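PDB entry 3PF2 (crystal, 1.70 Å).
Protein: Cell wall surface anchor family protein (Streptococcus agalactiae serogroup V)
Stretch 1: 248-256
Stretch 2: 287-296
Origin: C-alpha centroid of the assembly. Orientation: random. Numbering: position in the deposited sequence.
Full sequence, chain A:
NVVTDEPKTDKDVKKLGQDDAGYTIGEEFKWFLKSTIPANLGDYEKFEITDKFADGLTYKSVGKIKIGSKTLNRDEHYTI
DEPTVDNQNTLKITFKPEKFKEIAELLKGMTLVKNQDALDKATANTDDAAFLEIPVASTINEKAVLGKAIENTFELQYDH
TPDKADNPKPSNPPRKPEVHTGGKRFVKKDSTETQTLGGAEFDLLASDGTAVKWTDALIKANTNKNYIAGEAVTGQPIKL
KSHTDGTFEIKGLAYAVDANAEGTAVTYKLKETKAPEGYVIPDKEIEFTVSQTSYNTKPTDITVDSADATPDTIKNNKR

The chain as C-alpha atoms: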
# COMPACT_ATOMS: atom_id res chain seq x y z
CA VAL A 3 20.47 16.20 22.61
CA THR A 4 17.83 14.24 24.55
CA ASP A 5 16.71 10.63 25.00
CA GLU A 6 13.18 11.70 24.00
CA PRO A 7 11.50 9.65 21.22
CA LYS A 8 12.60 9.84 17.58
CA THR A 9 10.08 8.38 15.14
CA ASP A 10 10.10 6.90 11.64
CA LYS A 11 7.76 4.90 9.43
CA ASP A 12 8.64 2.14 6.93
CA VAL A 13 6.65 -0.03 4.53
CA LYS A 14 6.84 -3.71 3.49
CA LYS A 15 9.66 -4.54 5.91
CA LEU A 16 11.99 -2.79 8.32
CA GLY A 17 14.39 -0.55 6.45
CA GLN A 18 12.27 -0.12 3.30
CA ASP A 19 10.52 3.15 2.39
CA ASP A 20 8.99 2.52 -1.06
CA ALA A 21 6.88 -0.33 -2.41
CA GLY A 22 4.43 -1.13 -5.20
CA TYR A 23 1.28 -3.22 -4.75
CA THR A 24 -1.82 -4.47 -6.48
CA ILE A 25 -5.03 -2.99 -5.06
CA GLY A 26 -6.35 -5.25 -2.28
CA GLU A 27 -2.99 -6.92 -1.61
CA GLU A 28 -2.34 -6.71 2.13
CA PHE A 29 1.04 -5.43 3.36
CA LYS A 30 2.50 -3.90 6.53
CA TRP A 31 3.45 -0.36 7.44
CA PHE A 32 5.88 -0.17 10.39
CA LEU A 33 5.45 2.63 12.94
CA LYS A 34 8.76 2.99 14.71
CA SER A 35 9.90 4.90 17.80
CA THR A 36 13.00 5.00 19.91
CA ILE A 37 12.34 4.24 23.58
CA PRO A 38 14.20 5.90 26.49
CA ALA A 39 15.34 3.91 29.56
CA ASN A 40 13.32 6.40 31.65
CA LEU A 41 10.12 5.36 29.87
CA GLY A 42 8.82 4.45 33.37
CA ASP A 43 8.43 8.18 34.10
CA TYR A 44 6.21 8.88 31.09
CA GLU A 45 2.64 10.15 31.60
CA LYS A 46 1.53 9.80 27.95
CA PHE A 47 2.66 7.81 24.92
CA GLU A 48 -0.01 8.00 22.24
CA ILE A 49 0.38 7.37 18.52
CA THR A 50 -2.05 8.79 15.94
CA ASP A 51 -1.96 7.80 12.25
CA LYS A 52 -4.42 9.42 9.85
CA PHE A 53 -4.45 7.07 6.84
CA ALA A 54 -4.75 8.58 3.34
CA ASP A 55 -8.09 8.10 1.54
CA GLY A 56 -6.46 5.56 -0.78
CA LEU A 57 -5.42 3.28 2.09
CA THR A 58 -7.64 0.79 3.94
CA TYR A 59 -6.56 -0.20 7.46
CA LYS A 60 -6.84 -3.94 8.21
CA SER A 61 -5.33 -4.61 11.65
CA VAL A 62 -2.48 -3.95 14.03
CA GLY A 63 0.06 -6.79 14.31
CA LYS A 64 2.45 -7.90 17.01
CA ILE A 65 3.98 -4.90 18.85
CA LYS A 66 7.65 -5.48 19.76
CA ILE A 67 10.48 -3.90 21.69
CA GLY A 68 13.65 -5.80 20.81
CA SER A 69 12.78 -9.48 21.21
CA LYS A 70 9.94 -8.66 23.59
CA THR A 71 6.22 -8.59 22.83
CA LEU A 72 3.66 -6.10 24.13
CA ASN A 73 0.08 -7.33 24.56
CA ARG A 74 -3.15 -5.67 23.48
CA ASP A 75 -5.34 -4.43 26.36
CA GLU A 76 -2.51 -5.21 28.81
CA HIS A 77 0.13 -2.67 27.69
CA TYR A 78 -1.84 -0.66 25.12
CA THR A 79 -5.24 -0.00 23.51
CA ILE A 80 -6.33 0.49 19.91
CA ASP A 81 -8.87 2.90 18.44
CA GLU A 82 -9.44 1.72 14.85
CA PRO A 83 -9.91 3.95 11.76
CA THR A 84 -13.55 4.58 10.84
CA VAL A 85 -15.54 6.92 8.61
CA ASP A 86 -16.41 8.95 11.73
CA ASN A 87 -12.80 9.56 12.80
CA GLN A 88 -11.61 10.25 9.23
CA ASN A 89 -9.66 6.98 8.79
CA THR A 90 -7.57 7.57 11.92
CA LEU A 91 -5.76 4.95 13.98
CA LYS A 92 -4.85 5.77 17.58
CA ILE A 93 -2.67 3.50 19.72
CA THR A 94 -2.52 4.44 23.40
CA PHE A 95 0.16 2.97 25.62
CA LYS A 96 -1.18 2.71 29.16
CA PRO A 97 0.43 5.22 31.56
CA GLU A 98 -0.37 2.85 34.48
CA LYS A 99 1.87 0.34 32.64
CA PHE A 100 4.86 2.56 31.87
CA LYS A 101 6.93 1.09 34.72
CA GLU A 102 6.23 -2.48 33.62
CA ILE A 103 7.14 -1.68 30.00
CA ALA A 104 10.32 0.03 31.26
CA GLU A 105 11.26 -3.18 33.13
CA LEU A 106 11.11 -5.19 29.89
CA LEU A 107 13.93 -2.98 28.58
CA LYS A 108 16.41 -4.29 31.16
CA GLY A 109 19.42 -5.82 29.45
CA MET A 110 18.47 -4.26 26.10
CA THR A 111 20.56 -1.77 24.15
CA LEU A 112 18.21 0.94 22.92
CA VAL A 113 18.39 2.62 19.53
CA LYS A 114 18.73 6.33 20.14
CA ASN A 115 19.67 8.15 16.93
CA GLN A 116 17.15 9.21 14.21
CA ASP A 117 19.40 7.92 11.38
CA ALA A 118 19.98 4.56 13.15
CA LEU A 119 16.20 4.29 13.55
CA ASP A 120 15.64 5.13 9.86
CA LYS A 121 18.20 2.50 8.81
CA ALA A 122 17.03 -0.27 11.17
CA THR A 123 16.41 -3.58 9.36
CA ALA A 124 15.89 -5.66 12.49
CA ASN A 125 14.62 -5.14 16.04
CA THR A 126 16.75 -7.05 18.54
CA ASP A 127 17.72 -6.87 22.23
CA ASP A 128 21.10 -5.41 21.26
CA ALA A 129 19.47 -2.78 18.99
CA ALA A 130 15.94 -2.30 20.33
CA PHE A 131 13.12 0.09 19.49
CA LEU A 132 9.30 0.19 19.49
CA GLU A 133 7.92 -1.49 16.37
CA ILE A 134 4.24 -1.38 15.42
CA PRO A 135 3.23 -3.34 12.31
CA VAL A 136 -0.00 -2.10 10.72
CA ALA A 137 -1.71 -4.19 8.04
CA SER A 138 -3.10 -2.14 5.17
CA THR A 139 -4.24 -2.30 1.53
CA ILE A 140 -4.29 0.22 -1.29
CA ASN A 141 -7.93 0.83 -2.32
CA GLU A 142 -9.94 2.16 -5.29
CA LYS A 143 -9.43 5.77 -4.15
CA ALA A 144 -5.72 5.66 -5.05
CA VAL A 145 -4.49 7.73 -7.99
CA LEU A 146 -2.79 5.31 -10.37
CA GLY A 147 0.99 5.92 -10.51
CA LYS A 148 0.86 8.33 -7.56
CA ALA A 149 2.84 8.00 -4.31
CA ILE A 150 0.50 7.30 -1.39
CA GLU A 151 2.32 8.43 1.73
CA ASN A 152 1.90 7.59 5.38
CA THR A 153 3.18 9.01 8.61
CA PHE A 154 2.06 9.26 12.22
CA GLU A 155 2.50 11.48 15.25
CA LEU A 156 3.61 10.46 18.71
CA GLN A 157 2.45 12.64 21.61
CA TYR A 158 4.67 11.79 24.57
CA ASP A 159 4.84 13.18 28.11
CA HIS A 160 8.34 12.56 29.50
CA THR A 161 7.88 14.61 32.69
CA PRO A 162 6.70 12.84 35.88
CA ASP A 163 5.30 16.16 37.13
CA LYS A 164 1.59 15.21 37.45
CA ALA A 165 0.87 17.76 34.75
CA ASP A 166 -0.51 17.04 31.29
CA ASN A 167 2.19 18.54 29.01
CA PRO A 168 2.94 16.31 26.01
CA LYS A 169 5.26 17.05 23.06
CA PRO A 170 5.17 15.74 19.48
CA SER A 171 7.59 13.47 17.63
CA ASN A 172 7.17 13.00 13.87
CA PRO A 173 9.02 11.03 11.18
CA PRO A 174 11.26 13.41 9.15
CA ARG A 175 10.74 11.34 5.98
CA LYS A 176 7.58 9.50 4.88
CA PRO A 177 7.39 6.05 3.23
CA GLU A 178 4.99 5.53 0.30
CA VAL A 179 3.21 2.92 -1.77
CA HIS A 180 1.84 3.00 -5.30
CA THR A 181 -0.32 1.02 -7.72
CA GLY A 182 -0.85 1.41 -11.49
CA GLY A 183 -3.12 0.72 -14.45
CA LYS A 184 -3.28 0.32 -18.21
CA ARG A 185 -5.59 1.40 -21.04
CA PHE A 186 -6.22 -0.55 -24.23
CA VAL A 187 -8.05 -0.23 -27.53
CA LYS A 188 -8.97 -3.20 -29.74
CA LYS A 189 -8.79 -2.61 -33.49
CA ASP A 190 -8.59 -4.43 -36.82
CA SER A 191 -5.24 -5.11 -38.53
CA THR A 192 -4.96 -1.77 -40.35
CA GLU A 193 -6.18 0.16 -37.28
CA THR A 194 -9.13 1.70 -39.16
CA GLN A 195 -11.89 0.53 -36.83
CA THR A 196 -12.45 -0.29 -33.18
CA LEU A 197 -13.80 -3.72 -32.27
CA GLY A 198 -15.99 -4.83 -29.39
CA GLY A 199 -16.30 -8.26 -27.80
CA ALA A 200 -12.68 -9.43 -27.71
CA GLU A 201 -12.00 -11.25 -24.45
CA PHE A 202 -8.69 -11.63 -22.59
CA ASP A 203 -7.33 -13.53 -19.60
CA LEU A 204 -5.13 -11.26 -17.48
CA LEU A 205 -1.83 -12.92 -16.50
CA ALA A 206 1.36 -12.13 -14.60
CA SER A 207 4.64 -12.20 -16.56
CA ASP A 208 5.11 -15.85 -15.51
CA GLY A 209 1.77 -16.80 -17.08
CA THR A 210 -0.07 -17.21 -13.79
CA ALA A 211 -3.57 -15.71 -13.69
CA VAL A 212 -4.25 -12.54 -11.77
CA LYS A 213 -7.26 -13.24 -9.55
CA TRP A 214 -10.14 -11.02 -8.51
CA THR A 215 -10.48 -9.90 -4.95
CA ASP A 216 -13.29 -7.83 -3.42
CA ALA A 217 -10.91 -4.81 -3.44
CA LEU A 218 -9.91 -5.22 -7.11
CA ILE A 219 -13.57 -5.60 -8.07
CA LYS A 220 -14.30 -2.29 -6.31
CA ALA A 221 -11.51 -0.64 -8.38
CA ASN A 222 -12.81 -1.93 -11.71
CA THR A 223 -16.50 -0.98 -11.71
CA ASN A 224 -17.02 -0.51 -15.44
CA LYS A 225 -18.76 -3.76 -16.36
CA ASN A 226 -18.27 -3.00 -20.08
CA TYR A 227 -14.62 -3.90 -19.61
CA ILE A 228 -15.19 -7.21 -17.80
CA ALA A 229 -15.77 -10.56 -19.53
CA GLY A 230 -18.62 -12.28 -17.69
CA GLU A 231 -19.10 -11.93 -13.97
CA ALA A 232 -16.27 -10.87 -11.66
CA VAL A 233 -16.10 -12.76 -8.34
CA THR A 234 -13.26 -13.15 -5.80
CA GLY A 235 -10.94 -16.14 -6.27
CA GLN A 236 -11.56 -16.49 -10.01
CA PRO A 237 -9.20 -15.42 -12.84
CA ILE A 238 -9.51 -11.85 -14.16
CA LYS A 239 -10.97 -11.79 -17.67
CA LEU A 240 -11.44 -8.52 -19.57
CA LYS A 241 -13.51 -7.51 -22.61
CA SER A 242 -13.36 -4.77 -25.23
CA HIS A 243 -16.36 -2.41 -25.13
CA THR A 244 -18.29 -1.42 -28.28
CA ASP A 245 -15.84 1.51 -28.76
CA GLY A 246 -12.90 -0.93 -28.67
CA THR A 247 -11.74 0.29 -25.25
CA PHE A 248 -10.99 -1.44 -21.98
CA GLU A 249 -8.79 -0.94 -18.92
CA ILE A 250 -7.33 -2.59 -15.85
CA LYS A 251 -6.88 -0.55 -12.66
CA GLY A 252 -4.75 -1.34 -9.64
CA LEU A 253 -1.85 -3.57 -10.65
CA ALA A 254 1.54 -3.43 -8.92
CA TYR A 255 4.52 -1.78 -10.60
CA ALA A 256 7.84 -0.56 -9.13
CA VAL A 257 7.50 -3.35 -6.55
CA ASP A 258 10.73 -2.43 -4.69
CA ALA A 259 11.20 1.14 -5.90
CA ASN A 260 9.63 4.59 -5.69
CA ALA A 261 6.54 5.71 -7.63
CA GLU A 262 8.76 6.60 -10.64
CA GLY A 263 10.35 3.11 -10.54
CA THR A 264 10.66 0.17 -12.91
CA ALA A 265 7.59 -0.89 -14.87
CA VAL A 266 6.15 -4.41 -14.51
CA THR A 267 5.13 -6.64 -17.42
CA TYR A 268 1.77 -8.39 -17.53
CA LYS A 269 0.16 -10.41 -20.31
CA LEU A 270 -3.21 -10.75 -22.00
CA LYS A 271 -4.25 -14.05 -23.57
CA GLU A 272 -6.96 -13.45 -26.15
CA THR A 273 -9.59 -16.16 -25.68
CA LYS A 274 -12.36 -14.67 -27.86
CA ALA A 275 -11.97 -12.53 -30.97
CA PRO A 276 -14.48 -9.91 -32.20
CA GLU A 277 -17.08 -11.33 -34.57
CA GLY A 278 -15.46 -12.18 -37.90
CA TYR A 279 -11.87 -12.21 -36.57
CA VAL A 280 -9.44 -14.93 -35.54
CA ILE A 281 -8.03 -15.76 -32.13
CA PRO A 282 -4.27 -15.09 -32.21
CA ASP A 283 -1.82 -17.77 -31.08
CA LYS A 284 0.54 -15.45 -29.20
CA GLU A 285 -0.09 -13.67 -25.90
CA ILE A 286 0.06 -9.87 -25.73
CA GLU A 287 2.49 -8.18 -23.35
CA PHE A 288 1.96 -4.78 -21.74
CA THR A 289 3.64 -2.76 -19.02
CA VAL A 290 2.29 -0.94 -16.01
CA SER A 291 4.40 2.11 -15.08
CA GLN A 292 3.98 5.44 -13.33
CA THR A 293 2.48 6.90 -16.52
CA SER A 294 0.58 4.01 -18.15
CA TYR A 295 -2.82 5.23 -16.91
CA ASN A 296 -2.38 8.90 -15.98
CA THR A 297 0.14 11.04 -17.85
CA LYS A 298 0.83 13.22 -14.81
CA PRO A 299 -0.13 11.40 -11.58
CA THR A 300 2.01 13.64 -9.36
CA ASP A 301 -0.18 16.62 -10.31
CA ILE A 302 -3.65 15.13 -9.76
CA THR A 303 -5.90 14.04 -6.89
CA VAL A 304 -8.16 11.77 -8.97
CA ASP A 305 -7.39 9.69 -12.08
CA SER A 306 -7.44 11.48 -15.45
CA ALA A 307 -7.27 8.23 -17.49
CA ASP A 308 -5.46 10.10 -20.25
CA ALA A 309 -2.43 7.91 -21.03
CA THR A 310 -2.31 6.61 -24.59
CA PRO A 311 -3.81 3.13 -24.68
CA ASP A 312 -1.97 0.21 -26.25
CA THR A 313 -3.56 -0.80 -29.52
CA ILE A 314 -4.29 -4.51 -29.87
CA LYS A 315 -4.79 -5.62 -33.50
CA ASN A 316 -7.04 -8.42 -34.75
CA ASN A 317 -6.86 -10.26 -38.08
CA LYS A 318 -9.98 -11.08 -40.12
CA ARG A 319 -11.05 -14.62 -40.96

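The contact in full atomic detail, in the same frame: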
# COMPACT_ATOMS: atom_id res chain seq x y z
N PHE A 248 -10.90 -0.82 -23.29
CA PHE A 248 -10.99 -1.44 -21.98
C PHE A 248 -9.78 -1.06 -21.16
O PHE A 248 -8.83 -0.48 -21.69
CB PHE A 248 -11.20 -2.97 -22.06
CG PHE A 248 -10.08 -3.74 -22.70
CD1 PHE A 248 -9.18 -4.46 -21.91
CD2 PHE A 248 -9.95 -3.81 -24.09
CE1 PHE A 248 -8.17 -5.22 -22.47
CE2 PHE A 248 -8.92 -4.57 -24.68
CZ PHE A 248 -8.03 -5.28 -23.86
N GLU A 249 -9.83 -1.37 -19.87
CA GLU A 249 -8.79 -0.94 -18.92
C GLU A 249 -8.63 -1.94 -17.80
O GLU A 249 -9.52 -2.76 -17.55
CB GLU A 249 -9.17 0.42 -18.30
CG GLU A 249 -9.34 1.57 -19.29
CD GLU A 249 -9.71 2.87 -18.62
OE1 GLU A 249 -10.01 2.86 -17.40
OE2 GLU A 249 -9.69 3.90 -19.33
N ILE A 250 -7.49 -1.90 -17.12
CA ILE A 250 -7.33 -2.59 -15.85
C ILE A 250 -6.74 -1.58 -14.87
O ILE A 250 -5.78 -0.88 -15.20
CB ILE A 250 -6.47 -3.89 -15.97
CG1 ILE A 250 -6.36 -4.63 -14.63
CG2 ILE A 250 -5.07 -3.57 -16.52
CD1 ILE A 250 -7.68 -5.23 -14.14
N LYS A 251 -7.32 -1.51 -13.67
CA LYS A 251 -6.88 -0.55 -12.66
C LYS A 251 -6.40 -1.26 -11.41
O LYS A 251 -7.07 -2.16 -10.89
CB LYS A 251 -8.00 0.44 -12.30
CG LYS A 251 -8.57 1.19 -13.50
CD LYS A 251 -9.58 2.26 -13.10
CE LYS A 251 -8.88 3.49 -12.54
NZ LYS A 251 -9.77 4.69 -12.47
N GLY A 252 -5.22 -0.88 -10.94
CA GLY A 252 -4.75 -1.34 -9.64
C GLY A 252 -3.78 -2.50 -9.65
O GLY A 252 -3.83 -3.35 -8.76
N LEU A 253 -2.92 -2.58 -10.66
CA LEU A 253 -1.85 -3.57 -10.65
C LEU A 253 -0.52 -3.00 -10.17
O LEU A 253 -0.14 -1.88 -10.50
CB LEU A 253 -1.65 -4.17 -12.04
CG LEU A 253 -2.88 -4.81 -12.67
CD1 LEU A 253 -2.53 -5.16 -14.13
CD2 LEU A 253 -3.37 -6.04 -11.89
N ALA A 254 0.23 -3.83 -9.43
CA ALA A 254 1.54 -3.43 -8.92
C ALA A 254 2.51 -3.04 -10.03
O ALA A 254 2.51 -3.66 -11.09
CB ALA A 254 2.15 -4.55 -8.08
N TYR A 255 3.33 -2.04 -9.77
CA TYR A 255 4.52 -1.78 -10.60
C TYR A 255 5.53 -1.20 -9.61
O TYR A 255 5.16 -0.86 -8.47
CB TYR A 255 4.22 -0.80 -11.76
CG TYR A 255 4.09 0.63 -11.28
CD1 TYR A 255 5.15 1.53 -11.44
CD2 TYR A 255 2.95 1.05 -10.60
CE1 TYR A 255 5.06 2.83 -10.94
CE2 TYR A 255 2.84 2.35 -10.11
CZ TYR A 255 3.91 3.23 -10.29
OH TYR A 255 3.79 4.51 -9.79
N ALA A 256 6.79 -1.09 -10.01
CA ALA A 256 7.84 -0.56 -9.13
C ALA A 256 7.75 -1.21 -7.73
O ALA A 256 7.69 -0.52 -6.70
CB ALA A 256 7.75 0.98 -9.05
N GLU A 287 1.86 -8.77 -24.53
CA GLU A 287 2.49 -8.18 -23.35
C GLU A 287 2.11 -6.71 -23.22
O GLU A 287 1.85 -6.04 -24.21
CB GLU A 287 4.01 -8.35 -23.41
CG GLU A 287 4.45 -9.81 -23.28
CD GLU A 287 5.95 -9.98 -23.09
OE1 GLU A 287 6.71 -8.98 -23.12
OE2 GLU A 287 6.37 -11.15 -22.89
N PHE A 288 2.04 -6.22 -21.98
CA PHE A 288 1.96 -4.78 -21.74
C PHE A 288 2.69 -4.44 -20.47
O PHE A 288 3.01 -5.33 -19.69
CB PHE A 288 0.50 -4.29 -21.67
CG PHE A 288 -0.29 -4.81 -20.50
CD1 PHE A 288 -0.41 -4.04 -19.32
CD2 PHE A 288 -0.96 -6.02 -20.58
CE1 PHE A 288 -1.19 -4.50 -18.23
CE2 PHE A 288 -1.73 -6.49 -19.50
CZ PHE A 288 -1.86 -5.73 -18.33
N THR A 289 2.99 -3.16 -20.27
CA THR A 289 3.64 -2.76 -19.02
C THR A 289 2.80 -1.76 -18.25
O THR A 289 2.14 -0.91 -18.84
CB THR A 289 5.04 -2.19 -19.24
OG1 THR A 289 4.97 -1.12 -20.18
CG2 THR A 289 6.00 -3.26 -19.76
N VAL A 290 2.85 -1.90 -16.94
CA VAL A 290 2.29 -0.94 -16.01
C VAL A 290 3.45 -0.14 -15.43
O VAL A 290 4.42 -0.73 -14.93
CB VAL A 290 1.53 -1.65 -14.87
CG1 VAL A 290 1.05 -0.62 -13.82
CG2 VAL A 290 0.33 -2.40 -15.44
N SER A 291 3.36 1.18 -15.54
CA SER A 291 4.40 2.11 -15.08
C SER A 291 3.76 3.27 -14.34
O SER A 291 2.55 3.30 -14.15
CB SER A 291 5.16 2.66 -16.28
OG SER A 291 4.34 3.57 -17.02
N GLN A 292 4.55 4.26 -13.95
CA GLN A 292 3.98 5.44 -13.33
C GLN A 292 2.98 6.16 -14.25
O GLN A 292 1.99 6.73 -13.78
CB GLN A 292 5.08 6.42 -12.92
CG GLN A 292 4.54 7.68 -12.27
CD GLN A 292 5.63 8.64 -11.86
OE1 GLN A 292 6.56 8.88 -12.62
NE2 GLN A 292 5.52 9.17 -10.66
N THR A 293 3.22 6.08 -15.56
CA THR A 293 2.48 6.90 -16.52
C THR A 293 1.65 6.11 -17.53
O THR A 293 1.27 6.64 -18.58
CB THR A 293 3.44 7.87 -17.29
OG1 THR A 293 4.44 7.10 -17.99
CG2 THR A 293 4.12 8.84 -16.33
N SER A 294 1.33 4.86 -17.21
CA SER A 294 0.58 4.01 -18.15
C SER A 294 -0.94 4.17 -18.02
O SER A 294 -1.69 3.55 -18.77
CB SER A 294 1.01 2.53 -18.00
OG SER A 294 0.91 2.09 -16.65
N TYR A 295 -1.39 5.00 -17.07
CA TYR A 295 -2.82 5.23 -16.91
C TYR A 295 -3.10 6.73 -16.91
O TYR A 295 -3.92 7.22 -17.67
CB TYR A 295 -3.39 4.56 -15.64
CG TYR A 295 -4.92 4.57 -15.64
CD1 TYR A 295 -5.64 3.56 -16.28
CD2 TYR A 295 -5.63 5.61 -15.03
CE1 TYR A 295 -7.03 3.58 -16.31
CE2 TYR A 295 -7.01 5.63 -15.04
CZ TYR A 295 -7.71 4.61 -15.69
OH TYR A 295 -9.08 4.62 -15.71
N ASN A 296 -2.41 7.44 -16.03
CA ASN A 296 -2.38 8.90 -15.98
C ASN A 296 -1.07 9.43 -16.51
O ASN A 296 -0.01 8.91 -16.17
CB ASN A 296 -2.53 9.36 -14.52
CG ASN A 296 -3.81 8.84 -13.88
OD1 ASN A 296 -3.79 8.27 -12.77
ND2 ASN A 296 -4.93 9.03 -14.56

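The strand running through Phe248 to Lys251, already under way before this stretch, and the strand through 287–290, likewise under way earlier, are not hydrogen-bonded neighbours. Their axes come no closer than 9.7 Å and their directions differ by 60°, a spacing that leaves room for side chains rather than for backbone pairing. Accordingly, both hydrogen bonds between the stretches are made by side chains, and the rest of the contact is van der Waals packing, partly between apolar side chains and partly of Tyr255 on backbone.

The polar contact centres on the phenol of Tyr295. Its OH donates to Glu249 OE1 across 2.6 Å, a short bond of the kind expected when a hydroxyl meets a carboxylate. Glu249 points its CA-to-CB bond toward the second stretch and meets the tyrosine at the ring edge, where the hydroxyl lies. The other carboxylate oxygen, OE2, is satisfied elsewhere in the structure. The same phenol oxygen also accepts: Lys251 NZ donates to Tyr295 OH at 3.3 Å, a weak bond, and the ammonium has a further partner elsewhere. Lys251 leaves its backbone sideways, but its long chain brings the end nearer to the tyrosine. Glu249 and Lys251 alternate with Ile250 along the strand, so two polar side chains can converge on one hydroxyl that serves as donor to one and acceptor from the other. A phenol suits this place because its ring can be buried while its OH does both jobs.

A second cluster is apolar. The CA-to-CB bond of Phe288 points toward the first stretch, and its ring atom CZ lies 4.3 Å from Ile250 CG2 and 4.3 Å from Leu253 CD1, the leucine methyl meeting the ring edge. Leu253 CD1 also packs 4.2 Å from Val290 CG2. These buried hydrocarbon groups ask for no hydrogen-bonding partners.

The backbones draw closest at Tyr255 and Val290, whose CA atoms are 5.9 Å apart. Tyr255 CB sits 3.8 Å from Val290 CG1, and the ring then reaches along the chain, one face covering the backbone at Ser291, with CD1 3.7 Å from Ser291 C. A flat ring suits a flat peptide group. Its OH is hydrogen-bonded elsewhere, so the one polar atom of this buried side chain is satisfied.

Beyond Val290, a type I turn from Ser291 to Ser294 carries the chain round toward Tyr295. Two serine hydroxyls brace it by accepting from backbone amides: Ser291 N donates to Ser294 OG at 2.8 Å, nearly straight at 173°, and Thr293 N donates to Ser291 OG at 3.1 Å. Serine's short side chain keeps its oxygen close enough to the backbone for such bonds.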